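PDB 4N1Y: estrogen receptor from Crassostrea gigas, which probably acts as a constitutively active nuclear receptor that regulates transcription without needing a hormone, its ligand-dependent switch apparently having become vestigial. Local coordinates for residues V174-A177 and Q178-P182. Residues are numbered along the deposited sequence; the frame is centred on the assembly and turned at random.
Sequences VDTA and QKYHP
His181 N donates to Ala177 O over 2.7 Å at the C-terminal end of helix 159-180, and three i to i+4 bonds of the same kind precede it: Tyr180 N to Thr176 O, Lys179 N to Asp175 O and Gln178 N to Val174 O. The Tyr180 bond is the straightest, 164° at the hydrogen. His181 then leaves helical backbone angles, and Pro182, which has no N-H to donate, suits the exit. From within the last turn, Gln178, bent at chi2 (59°), brings OE1 to the backbone N of Asp183, just past the helix end.

Thr176, buried, and Tyr180 lie side by side one turn apart, pointing the same way. With CG2 of Thr176 anti to the backbone N, the methyl reaches the ring edge in plane, CG2 of Thr176 to CE2 of Tyr180 3.7 Å, while OG1 bonds back to Ala172 O. Lys179, extended, lays CD 3.9 Å above the plane of the Tyr180 ring, offset toward its rim. A tyrosine suits this place because its OH bonds Asp138 OD2 and its ring stacks with His136; a leucine here would probably leave both without those partners.

In this all-helical nuclear-receptor ligand-binding domain, the chain here turns towards helix 187-215, which small Ala177 lets approach through His187 and Val188. Helix 137-149 packs against Thr176, its Glu139 bonding His181 NE2, and Leu11 of helix 7-15 touches Thr176.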
ATOM      1  N   VAL B 174       2.419  17.434  -8.443  1.00 43.80           N
ATOM      2  CA  VAL B 174       3.314  17.556  -9.575  1.00 42.05           C
ATOM      3  C   VAL B 174       3.950  18.944  -9.682  1.00 45.09           C
ATOM      4  O   VAL B 174       5.157  19.075  -9.913  1.00 51.37           O
ATOM      5  CB  VAL B 174       2.568  17.235 -10.869  1.00 44.06           C
ATOM      6  CG1 VAL B 174       3.376  17.657 -12.065  1.00 40.07           C
ATOM      7  CG2 VAL B 174       2.269  15.750 -10.929  1.00 39.89           C
ATOM      8  N   ASP B 175       3.137  19.977  -9.503  1.00 49.17           N
ATOM      9  CA  ASP B 175       3.619  21.358  -9.532  1.00 49.87           C
ATOM     10  C   ASP B 175       4.530  21.650  -8.361  1.00 51.31           C
ATOM     11  O   ASP B 175       5.526  22.348  -8.506  1.00 49.26           O
ATOM     12  CB  ASP B 175       2.449  22.342  -9.552  1.00 68.52           C
ATOM     13  CG  ASP B 175       1.732  22.365 -10.894  1.00 88.95           C
ATOM     14  OD1 ASP B 175       2.100  21.553 -11.772  1.00 90.51           O
ATOM     15  OD2 ASP B 175       0.797  23.179 -11.071  1.00102.39           O
ATOM     16  N   THR B 176       4.186  21.119  -7.191  1.00 59.34           N
ATOM     17  CA  THR B 176       4.978  21.373  -5.997  1.00 55.91           C
ATOM     18  C   THR B 176       6.322  20.681  -6.111  1.00 51.08           C
ATOM     19  O   THR B 176       7.341  21.195  -5.649  1.00 46.14           O
ATOM     20  CB  THR B 176       4.238  20.917  -4.742  1.00 46.14           C
ATOM     21  OG1 THR B 176       3.016  21.652  -4.667  1.00 56.12           O
ATOM     22  CG2 THR B 176       5.038  21.228  -3.488  1.00 39.20           C
ATOM     23  N   ALA B 177       6.326  19.530  -6.766  1.00 37.50           N
ATOM     24  CA  ALA B 177       7.569  18.818  -6.982  1.00 37.30           C
ATOM     25  C   ALA B 177       8.454  19.575  -7.954  1.00 47.31           C
ATOM     26  O   ALA B 177       9.677  19.590  -7.821  1.00 46.29           O
ATOM     27  CB  ALA B 177       7.296  17.445  -7.491  1.00 35.45           C
ATOM     28  N   GLN B 178       7.829  20.222  -8.927  1.00 45.13           N
ATOM     29  CA  GLN B 178       8.595  20.973  -9.890  1.00 45.99           C
ATOM     30  C   GLN B 178       9.252  22.156  -9.188  1.00 50.71           C
ATOM     31  O   GLN B 178      10.386  22.515  -9.496  1.00 58.18           O
ATOM     32  CB  GLN B 178       7.713  21.432 -11.052  1.00 44.67           C
ATOM     33  CG  GLN B 178       8.461  22.197 -12.173  1.00 51.83           C
ATOM     34  CD  GLN B 178       9.582  21.402 -12.832  1.00 52.47           C
ATOM     35  OE1 GLN B 178       9.705  20.200 -12.636  1.00 64.20           O
ATOM     36  NE2 GLN B 178      10.413  22.082 -13.605  1.00 50.02           N
ATOM     37  N   LYS B 179       8.552  22.724  -8.211  1.00 47.71           N
ATOM     38  CA  LYS B 179       9.038  23.896  -7.483  1.00 48.94           C
ATOM     39  C   LYS B 179      10.289  23.575  -6.647  1.00 53.25           C
ATOM     40  O   LYS B 179      11.283  24.279  -6.716  1.00 49.94           O
ATOM     41  CB  LYS B 179       7.929  24.462  -6.594  1.00 47.13           C
ATOM     42  CG  LYS B 179       8.238  25.820  -6.040  1.00 49.93           C
ATOM     43  CD  LYS B 179       7.272  26.216  -4.942  1.00 60.89           C
ATOM     44  CE  LYS B 179       7.598  27.629  -4.460  1.00 73.57           C
ATOM     45  NZ  LYS B 179       6.630  28.171  -3.466  1.00 78.65           N
ATOM     46  N   TYR B 180      10.220  22.529  -5.831  1.00 55.45           N
ATOM     47  CA  TYR B 180      11.320  22.214  -4.926  1.00 50.64           C
ATOM     48  C   TYR B 180      12.313  21.239  -5.535  1.00 53.33           C
ATOM     49  O   TYR B 180      13.418  21.089  -5.019  1.00 48.27           O
ATOM     50  CB  TYR B 180      10.792  21.651  -3.606  1.00 43.37           C
ATOM     51  CG  TYR B 180       9.913  22.624  -2.888  1.00 45.65           C
ATOM     52  CD1 TYR B 180      10.447  23.778  -2.326  1.00 48.62           C
ATOM     53  CD2 TYR B 180       8.542  22.418  -2.803  1.00 42.62           C
ATOM     54  CE1 TYR B 180       9.640  24.692  -1.682  1.00 59.09           C
ATOM     55  CE2 TYR B 180       7.728  23.318  -2.159  1.00 43.58           C
ATOM     56  CZ  TYR B 180       8.277  24.455  -1.598  1.00 58.28           C
ATOM     57  OH  TYR B 180       7.463  25.362  -0.956  1.00 60.83           O
ATOM     58  N   HIS B 181      11.927  20.557  -6.612  1.00 54.69           N
ATOM     59  CA  HIS B 181      12.847  19.603  -7.230  1.00 46.18           C
ATOM     60  C   HIS B 181      12.778  19.613  -8.758  1.00 44.89           C
ATOM     61  O   HIS B 181      12.483  18.590  -9.356  1.00 47.30           O
ATOM     62  CB  HIS B 181      12.558  18.190  -6.718  1.00 43.53           C
ATOM     63  CG  HIS B 181      12.350  18.112  -5.238  1.00 45.85           C
ATOM     64  ND1 HIS B 181      13.392  18.108  -4.337  1.00 51.62           N
ATOM     65  CD2 HIS B 181      11.216  18.012  -4.504  1.00 49.72           C
ATOM     66  CE1 HIS B 181      12.908  18.029  -3.110  1.00 56.66           C
ATOM     67  NE2 HIS B 181      11.591  17.963  -3.184  1.00 54.26           N
ATOM     68  N   PRO B 182      13.097  20.752  -9.396  1.00 55.44           N
ATOM     69  CA  PRO B 182      12.893  20.958 -10.843  1.00 59.14           C
ATOM     70  C   PRO B 182      13.592  19.930 -11.731  1.00 63.97           C
ATOM     71  O   PRO B 182      14.773  19.610 -11.524  1.00 61.41           O
ATOM     72  CB  PRO B 182      13.498  22.338 -11.093  1.00 57.21           C
ATOM     73  CG  PRO B 182      14.477  22.507  -9.979  1.00 60.41           C
ATOM     74  CD  PRO B 182      13.872  21.848  -8.793  1.00 49.35           C
TER